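Local coordinates for cell division control protein (Pyrococcus abyssi, PDB 6RPP) that is an intein of the HINT fold that probably excises itself by protein splicing from a precursor of the archaeal MCM replicative helicase, at residues A[26-31]-A[45-50]; A[68-73]-A[149-154]. The protein carries 2 engineered substitutions. One frame throughout, in Å; residues are numbered along the deposited sequence. Where two conformers were deposited one is given.

Contact 1. Residues A[26-31]-A[45-50]; sequences ERAIEE and FYAPID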
ATOM      1  N   GLU A  26      -9.440   7.816   7.151  1.00 17.57           N
ATOM      2  CA  GLU A  26     -10.527   8.083   8.087  1.00 16.82           C
ATOM      3  C   GLU A  26     -11.037   9.510   7.958  1.00 18.17           C
ATOM      4  O   GLU A  26     -12.247   9.736   8.108  1.00 21.19           O
ATOM      5  CB  GLU A  26     -10.055   7.808   9.505  1.00 19.78           C
ATOM      6  CG  GLU A  26      -9.750   6.323   9.769  1.00 19.18           C
ATOM      7  CD  GLU A  26     -10.980   5.409   9.708  1.00 20.78           C
ATOM      8  OE1 GLU A  26     -12.152   5.884   9.648  1.00 21.87           O
ATOM      9  OE2 GLU A  26     -10.748   4.180   9.790  1.00 19.79           O
ATOM     10  N   ARG A  27     -10.157  10.480   7.652  1.00 17.63           N
ATOM     11  CA  ARG A  27     -10.647  11.846   7.460  0.51 18.01           C
ATOM     12  C   ARG A  27     -11.565  11.924   6.253  1.00 19.41           C
ATOM     13  O   ARG A  27     -12.573  12.652   6.271  1.00 22.64           O
ATOM     14  CB  ARG A  27      -9.467  12.807   7.307  0.51 22.99           C
ATOM     15  CG  ARG A  27      -9.845  14.274   7.087  0.51 26.46           C
ATOM     16  CD  ARG A  27      -8.577  15.085   6.806  0.51 37.96           C
ATOM     17  NE  ARG A  27      -8.847  16.437   6.322  0.51 40.34           N
ATOM     18  CZ  ARG A  27      -8.508  17.539   6.984  0.51 43.26           C
ATOM     19  NH1 ARG A  27      -7.901  17.441   8.161  0.51 44.23           N
ATOM     20  NH2 ARG A  27      -8.783  18.741   6.484  0.51 46.13           N
ATOM     21  N   ALA A  28     -11.214  11.199   5.188  1.00 20.33           N
ATOM     22  CA  ALA A  28     -12.025  11.231   3.986  1.00 20.72           C
ATOM     23  C   ALA A  28     -13.361  10.549   4.222  1.00 19.89           C
ATOM     24  O   ALA A  28     -14.403  11.005   3.720  1.00 22.97           O
ATOM     25  CB  ALA A  28     -11.267  10.553   2.839  1.00 20.79           C
ATOM     26  N   ILE A  29     -13.338   9.458   4.981  1.00 18.65           N
ATOM     27  CA  ILE A  29     -14.570   8.750   5.346  1.00 22.13           C
ATOM     28  C   ILE A  29     -15.472   9.640   6.185  1.00 25.04           C
ATOM     29  O   ILE A  29     -16.691   9.720   5.961  1.00 24.70           O
ATOM     30  CB  ILE A  29     -14.229   7.444   6.091  1.00 20.26           C
ATOM     31  CG1 ILE A  29     -13.431   6.489   5.209  1.00 26.16           C
ATOM     32  CG2 ILE A  29     -15.500   6.776   6.622  1.00 23.30           C
ATOM     33  CD1 ILE A  29     -14.215   5.841   4.148  1.00 30.04           C
ATOM     34  N   GLU A  30     -14.900  10.323   7.171  1.00 20.57           N
ATOM     35  CA  GLU A  30     -15.726  11.179   8.031  1.00 23.01           C
ATOM     36  C   GLU A  30     -16.413  12.286   7.224  1.00 23.97           C
ATOM     37  O   GLU A  30     -17.600  12.581   7.423  1.00 25.18           O
ATOM     38  CB  GLU A  30     -14.857  11.778   9.135  1.00 27.21           C
ATOM     39  CG  GLU A  30     -15.639  12.524  10.191  1.00 30.31           C
ATOM     40  CD  GLU A  30     -14.752  13.030  11.332  1.00 47.80           C
ATOM     41  OE1 GLU A  30     -13.507  12.932  11.211  1.00 52.32           O
ATOM     42  OE2 GLU A  30     -15.299  13.543  12.336  1.00 55.05           O
ATOM     43  N   GLU A  31     -15.700  12.884   6.271  1.00 22.43           N
ATOM     44  CA  GLU A  31     -16.304  13.956   5.504  1.00 23.64           C
ATOM     45  C   GLU A  31     -17.391  13.409   4.585  1.00 24.35           C
ATOM     46  O   GLU A  31     -18.460  14.031   4.448  1.00 27.14           O
ATOM     47  CB  GLU A  31     -15.205  14.668   4.716  1.00 27.79           C
ATOM     48  CG  GLU A  31     -15.667  15.899   3.984  1.00 39.96           C
ATOM     49  CD  GLU A  31     -14.511  16.682   3.424  1.00 48.22           C
ATOM     50  OE1 GLU A  31     -13.950  17.540   4.142  1.00 54.64           O
ATOM     51  OE2 GLU A  31     -14.165  16.427   2.262  1.00 47.32           O
ATOM     52  N   PHE A  45     -15.840   0.464   3.233  1.00 23.44           N
ATOM     53  CA  PHE A  45     -16.253   1.787   2.804  1.00 22.63           C
ATOM     54  C   PHE A  45     -15.254   2.383   1.828  1.00 24.38           C
ATOM     55  O   PHE A  45     -14.059   2.112   1.911  1.00 23.03           O
ATOM     56  CB  PHE A  45     -16.337   2.736   4.010  1.00 25.49           C
ATOM     57  CG  PHE A  45     -17.142   2.203   5.149  1.00 24.89           C
ATOM     58  CD1 PHE A  45     -18.519   2.432   5.201  1.00 31.07           C
ATOM     59  CD2 PHE A  45     -16.540   1.485   6.170  1.00 28.85           C
ATOM     60  CE1 PHE A  45     -19.280   1.938   6.250  1.00 38.88           C
ATOM     61  CE2 PHE A  45     -17.315   0.970   7.219  1.00 32.98           C
ATOM     62  CZ  PHE A  45     -18.670   1.217   7.262  1.00 35.22           C
ATOM     63  N   TYR A  46     -15.747   3.256   0.946  1.00 22.97           N
ATOM     64  CA  TYR A  46     -14.857   4.090   0.147  1.00 21.80           C
ATOM     65  C   TYR A  46     -15.360   5.525   0.179  1.00 24.01           C
ATOM     66  O   TYR A  46     -16.531   5.785   0.472  1.00 24.11           O
ATOM     67  CB  TYR A  46     -14.727   3.599  -1.304  1.00 22.44           C
ATOM     68  CG  TYR A  46     -15.984   3.557  -2.084  1.00 26.88           C
ATOM     69  CD1 TYR A  46     -16.809   2.452  -2.034  1.00 25.01           C
ATOM     70  CD2 TYR A  46     -16.317   4.589  -2.924  1.00 28.22           C
ATOM     71  CE1 TYR A  46     -17.969   2.395  -2.768  1.00 32.26           C
ATOM     72  CE2 TYR A  46     -17.482   4.533  -3.682  1.00 33.25           C
ATOM     73  CZ  TYR A  46     -18.290   3.444  -3.596  1.00 34.70           C
ATOM     74  OH  TYR A  46     -19.447   3.408  -4.355  1.00 42.29           O
ATOM     75  N   ALA A  47     -14.445   6.444  -0.109  1.00 23.37           N
ATOM     76  CA  ALA A  47     -14.770   7.857  -0.105  1.00 22.05           C
ATOM     77  C   ALA A  47     -13.843   8.565  -1.078  1.00 23.14           C
ATOM     78  O   ALA A  47     -12.695   8.154  -1.254  1.00 22.25           O
ATOM     79  CB  ALA A  47     -14.607   8.450   1.303  1.00 22.59           C
ATOM     80  N   PRO A  48     -14.276   9.652  -1.666  1.00 22.52           N
ATOM     81  CA  PRO A  48     -13.393  10.402  -2.571  1.00 21.27           C
ATOM     82  C   PRO A  48     -12.274  11.084  -1.803  1.00 24.88           C
ATOM     83  O   PRO A  48     -12.445  11.553  -0.672  1.00 27.51           O
ATOM     84  CB  PRO A  48     -14.338  11.432  -3.207  1.00 25.69           C
ATOM     85  CG  PRO A  48     -15.464  11.510  -2.331  1.00 29.42           C
ATOM     86  CD  PRO A  48     -15.633  10.209  -1.597  1.00 23.43           C
ATOM     87  N   ILE A  49     -11.114  11.175  -2.446  1.00 22.06           N
ATOM     88  CA  ILE A  49      -9.998  11.993  -1.981  1.00 22.28           C
ATOM     89  C   ILE A  49      -9.351  12.637  -3.189  1.00 20.51           C
ATOM     90  O   ILE A  49      -9.627  12.282  -4.344  1.00 25.56           O
ATOM     91  CB  ILE A  49      -8.885  11.216  -1.244  1.00 23.41           C
ATOM     92  CG1 ILE A  49      -8.473  10.023  -2.082  1.00 21.08           C
ATOM     93  CG2 ILE A  49      -9.268  10.819   0.108  1.00 24.63           C
ATOM     94  CD1 ILE A  49      -7.259   9.286  -1.450  1.00 26.38           C
ATOM     95  N   ASP A  50      -8.461  13.618  -2.913  1.00 25.54           N
ATOM     96  CA  ASP A  50      -7.643  14.255  -3.939  1.00 26.63           C
ATOM     97  C   ASP A  50      -6.269  14.581  -3.346  1.00 30.44           C
ATOM     98  O   ASP A  50      -6.035  15.686  -2.858  1.00 36.06           O
ATOM     99  CB  ASP A  50      -8.337  15.517  -4.476  1.00 33.29           C
ATOM    100  CG  ASP A  50      -7.585  16.190  -5.606  1.00 33.64           C
ATOM    101  OD1 ASP A  50      -6.573  15.666  -6.125  1.00 40.86           O
ATOM    102  OD2 ASP A  50      -8.057  17.277  -6.035  1.00 45.02           O
TER
HETATM  103  O   HOH W   1     -14.367  12.223   1.265  1.00 24.60           O
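Helix 26-31 lies across strand 45-50 almost at right angles, the two directions differing by 99° and the short axes passing 7.4 Å apart. So close a crossing depends on small side chains: A28 and A47 face each other with nothing beyond CB, and the A47 CB also rests 3.5 Å from the A28 O, so that the strand meets helix backbone as well as helix side chain.

The apolar contacts divide between two helix residues. A28 CB presses on the CG2 branch of I49 at 3.4 Å, closer than two methyl carbons normally sit. In I49 it is CG1 that is wedged between N and C of its own backbone (chi1 50°), which leaves CG2 as the branch presented to the helix. I29 works through its tip. With CG1 beside its backbone N and chi2 at -73°, the chain bends so that CD1 comes down between F45 CB, at 3.8 Å, and A47 CB, at 3.9 Å. F45 gives only its CB to this meeting, its ring leading away from the helix.

The polar link is one water, which donates to the A28 O (2.7 Å) and the P48 O (2.8 Å), joining two backbone carbonyls that cannot bond directly to each other. P48 suits its place because an extended strand tolerates its fixed phi, while its carbonyl still accepts this bond.

Beyond the two segments, A28 also touches A71 of the next strand, and E26 reaches farther by a salt bridge to K73 and a hydrogen bond to Y148. Y46 points away from the helix, its ring meeting that of W72. The whole is a helix packed across one face of an antiparallel sheet, within the intein splicing domain.

Contact 2. Residues A[68-73]-A[149-154]; sequences ANIAWK and DLQVPG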
ATOM      1  N   ALA A  68      -4.096  10.239  -6.174  1.00 21.92           N
ATOM      2  CA  ALA A  68      -4.957   9.189  -5.659  1.00 18.38           C
ATOM      3  C   ALA A  68      -6.351   9.755  -5.473  1.00 21.26           C
ATOM      4  O   ALA A  68      -6.490  10.903  -5.043  1.00 23.82           O
ATOM      5  CB  ALA A  68      -4.430   8.659  -4.316  1.00 23.68           C
ATOM      6  N   ASN A  69      -7.390   9.001  -5.884  1.00 19.74           N
ATOM      7  CA  ASN A  69      -8.733   9.598  -5.895  1.00 20.54           C
ATOM      8  C   ASN A  69      -9.805   8.829  -5.122  1.00 22.81           C
ATOM      9  O   ASN A  69     -10.935   9.334  -5.007  1.00 25.65           O
ATOM     10  CB  ASN A  69      -9.194   9.848  -7.356  1.00 22.52           C
ATOM     11  CG  ASN A  69      -9.334   8.558  -8.188  1.00 23.33           C
ATOM     12  OD1 ASN A  69      -8.839   7.542  -7.823  1.00 22.46           O
ATOM     13  ND2 ASN A  69     -10.052   8.642  -9.309  1.00 28.50           N
ATOM     14  N   ILE A  70      -9.497   7.653  -4.571  1.00 22.29           N
ATOM     15  CA  ILE A  70     -10.435   6.953  -3.687  1.00 23.46           C
ATOM     16  C   ILE A  70      -9.673   6.412  -2.476  1.00 18.56           C
ATOM     17  O   ILE A  70      -8.567   5.867  -2.602  1.00 22.03           O
ATOM     18  CB  ILE A  70     -11.149   5.782  -4.407  1.00 24.11           C
ATOM     19  CG1 ILE A  70     -11.943   6.239  -5.633  1.00 26.99           C
ATOM     20  CG2 ILE A  70     -12.018   4.987  -3.423  1.00 24.42           C
ATOM     21  CD1 ILE A  70     -13.265   6.829  -5.295  1.00 36.94           C
ATOM     22  N   ALA A  71     -10.286   6.591  -1.306  1.00 20.71           N
ATOM     23  CA  ALA A  71      -9.812   6.085  -0.025  1.00 22.07           C
ATOM     24  C   ALA A  71     -10.689   4.900   0.386  1.00 20.81           C
ATOM     25  O   ALA A  71     -11.926   4.982   0.326  1.00 23.11           O
ATOM     26  CB  ALA A  71      -9.890   7.162   1.043  1.00 19.47           C
ATOM     27  N   TRP A  72     -10.044   3.809   0.813  1.00 19.77           N
ATOM     28  CA  TRP A  72     -10.696   2.560   1.157  1.00 17.06           C
ATOM     29  C   TRP A  72     -10.452   2.192   2.608  1.00 17.92           C
ATOM     30  O   TRP A  72      -9.316   2.224   3.063  1.00 19.68           O
ATOM     31  CB  TRP A  72     -10.141   1.417   0.301  1.00 18.24           C
ATOM     32  CG  TRP A  72     -10.682   1.374  -1.015  1.00 22.83           C
ATOM     33  CD1 TRP A  72     -10.090   1.825  -2.186  1.00 24.82           C
ATOM     34  CD2 TRP A  72     -11.960   0.869  -1.385  1.00 23.27           C
ATOM     35  NE1 TRP A  72     -10.948   1.621  -3.238  1.00 27.04           N
ATOM     36  CE2 TRP A  72     -12.087   1.025  -2.780  1.00 24.76           C
ATOM     37  CE3 TRP A  72     -12.998   0.273  -0.675  1.00 26.55           C
ATOM     38  CZ2 TRP A  72     -13.217   0.610  -3.467  1.00 31.04           C
ATOM     39  CZ3 TRP A  72     -14.118  -0.144  -1.364  1.00 34.18           C
ATOM     40  CH2 TRP A  72     -14.221   0.028  -2.735  1.00 32.19           C
ATOM     41  N   LYS A  73     -11.512   1.822   3.314  1.00 18.24           N
ATOM     42  CA  LYS A  73     -11.419   1.324   4.686  1.00 18.39           C
ATOM     43  C   LYS A  73     -12.120  -0.018   4.720  1.00 20.32           C
ATOM     44  O   LYS A  73     -13.309  -0.076   4.424  1.00 21.74           O
ATOM     45  CB  LYS A  73     -12.125   2.278   5.650  1.00 22.93           C
ATOM     46  CG  LYS A  73     -12.346   1.784   7.116  1.00 20.01           C
ATOM     47  CD  LYS A  73     -13.131   2.766   7.909  1.00 22.53           C
ATOM     48  CE  LYS A  73     -13.256   2.403   9.465  1.00 25.28           C
ATOM     49  NZ  LYS A  73     -13.792   3.511  10.158  1.00 29.37           N
ATOM     50  N   ASP A 149      -6.512   1.335   2.071  1.00 16.77           N
ATOM     51  CA  ASP A 149      -5.900   1.326   0.746  1.00 17.88           C
ATOM     52  C   ASP A 149      -6.261   2.637   0.071  1.00 20.58           C
ATOM     53  O   ASP A 149      -7.135   3.366   0.533  1.00 17.33           O
ATOM     54  CB  ASP A 149      -6.414   0.136  -0.067  1.00 20.01           C
ATOM     55  CG  ASP A 149      -5.632  -0.106  -1.346  1.00 24.72           C
ATOM     56  OD1 ASP A 149      -4.433   0.281  -1.378  1.00 26.18           O
ATOM     57  OD2 ASP A 149      -6.261  -0.680  -2.264  1.00 36.61           O
ATOM     58  N   LEU A 150      -5.576   2.920  -1.041  1.00 17.75           N
ATOM     59  CA  LEU A 150      -5.865   4.081  -1.864  1.00 17.49           C
ATOM     60  C   LEU A 150      -5.975   3.611  -3.300  1.00 23.02           C
ATOM     61  O   LEU A 150      -5.375   2.607  -3.672  1.00 23.23           O
ATOM     62  CB  LEU A 150      -4.777   5.145  -1.818  1.00 15.82           C
ATOM     63  CG  LEU A 150      -4.486   5.657  -0.417  1.00 17.09           C
ATOM     64  CD1 LEU A 150      -3.182   6.424  -0.519  1.00 22.93           C
ATOM     65  CD2 LEU A 150      -5.597   6.504   0.061  1.00 23.70           C
ATOM     66  N   GLN A 151      -6.736   4.324  -4.112  1.00 18.50           N
ATOM     67  CA  GLN A 151      -6.752   4.075  -5.549  1.00 18.29           C
ATOM     68  C   GLN A 151      -5.888   5.092  -6.275  1.00 22.04           C
ATOM     69  O   GLN A 151      -6.047   6.294  -6.071  1.00 20.54           O
ATOM     70  CB  GLN A 151      -8.160   4.102  -6.118  1.00 21.59           C
ATOM     71  CG  GLN A 151      -8.142   3.943  -7.642  1.00 25.35           C
ATOM     72  CD  GLN A 151      -9.506   3.899  -8.256  1.00 34.81           C
ATOM     73  OE1 GLN A 151     -10.125   2.839  -8.335  1.00 42.13           O
ATOM     74  NE2 GLN A 151     -10.004   5.062  -8.678  1.00 31.61           N
ATOM     75  N   VAL A 152      -4.987   4.614  -7.143  1.00 19.37           N
ATOM     76  CA  VAL A 152      -4.109   5.501  -7.907  1.00 17.62           C
ATOM     77  C   VAL A 152      -4.277   5.195  -9.386  1.00 24.94           C
ATOM     78  O   VAL A 152      -3.661   4.252  -9.909  1.00 23.52           O
ATOM     79  CB  VAL A 152      -2.632   5.367  -7.509  1.00 19.89           C
ATOM     80  CG1 VAL A 152      -1.787   6.403  -8.294  1.00 20.73           C
ATOM     81  CG2 VAL A 152      -2.465   5.614  -5.964  1.00 19.39           C
ATOM     82  N   PRO A 153      -5.055   5.984 -10.111  1.00 22.43           N
ATOM     83  CA  PRO A 153      -5.319   5.653 -11.506  1.00 22.15           C
ATOM     84  C   PRO A 153      -4.047   5.593 -12.308  1.00 23.62           C
ATOM     85  O   PRO A 153      -3.174   6.452 -12.178  1.00 25.80           O
ATOM     86  CB  PRO A 153      -6.214   6.801 -11.988  1.00 22.74           C
ATOM     87  CG  PRO A 153      -6.968   7.138 -10.701  1.00 21.66           C
ATOM     88  CD  PRO A 153      -5.954   7.035  -9.610  1.00 21.07           C
ATOM     89  N   GLY A 154      -4.004   4.600 -13.196  1.00 27.04           N
ATOM     90  CA  GLY A 154      -2.910   4.370 -14.108  1.00 29.79           C
ATOM     91  C   GLY A 154      -1.921   3.451 -13.428  1.00 25.95           C
ATOM     92  O   GLY A 154      -1.799   2.268 -13.785  1.00 32.70           O
TER
HETATM   93  O   HOH W   2     -10.958   1.850  -6.066  1.00 35.51           O
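Segments 68-73 and 149-154 run antiparallel where they pair, joined by backbone hydrogen bonds. W72 and D149 form a hydrogen-bonded pair: W72 N gives to D149 O at 3.0 Å, and D149 N to W72 O at 3.1 Å. A71 and L150 form the non-hydrogen-bonded pair beside it, their side chains sharing the sheet face toward helix 21-35, A71 CB only loosely against L150 CD2. Farther along, Q151 N donates to I70 O (2.8 Å), but Q151 O is taken by N69 N (3.0 Å). N69 and I70 thus both face Q151, as in a beta bulge, N69 having a psi of only -4°; I70 N is buried there without a partner.

Side-chain polar contacts centre on Q151. Its extended chain runs in parallel with I70, and its NE2 gives a hydrogen bond of 2.9 Å to a lone pair of N69 OD1, the two amide planes being 41° apart. N69 comes to meet it with CG wedged between N and C of its own backbone (chi1 63°). Q151 OE1 takes a hydrogen bond from a water that also accepts from W72 NE1 at 2.8 Å, in the plane of the indole, so both ends of the amide are held.

The apolar pair is A68 CB with V152 CG2, 4.0 Å apart. P153 CG and CD cross the N69 amide obliquely, P153 CD 3.4 Å from N69 OD1. An alanine at N69 would lose the bond to Q151 NE2 and the packing on P153, and would probably leave the glutamine amide less firmly fixed.

D149 OD2 and the V152 backbone both bond to A168, the last residue, so this edge of the HINT fold runs beside the region of the downstream splice junction in inteins.

In the fold
From the N terminus the chain first makes helix 21-35, then turns back into strand 44-56, and contact 1 closes this short excursion of 13 residues. Strand 63-75 follows as the antiparallel neighbour of strand 44-56, F45 pairing with K73 and A47 with A71 through their backbones. The chain then leaves to build the six-stranded sheet, and returns as strand 146-151, where contact 2 closes a loop of 75 residues without a helix. The two closures are in series and neither encloses the other. Contact 1 lays helix 21-35 on a face of the four-stranded sheet, and contact 2 adds strand 146-151 along strand 63-75, at the edge of that sheet.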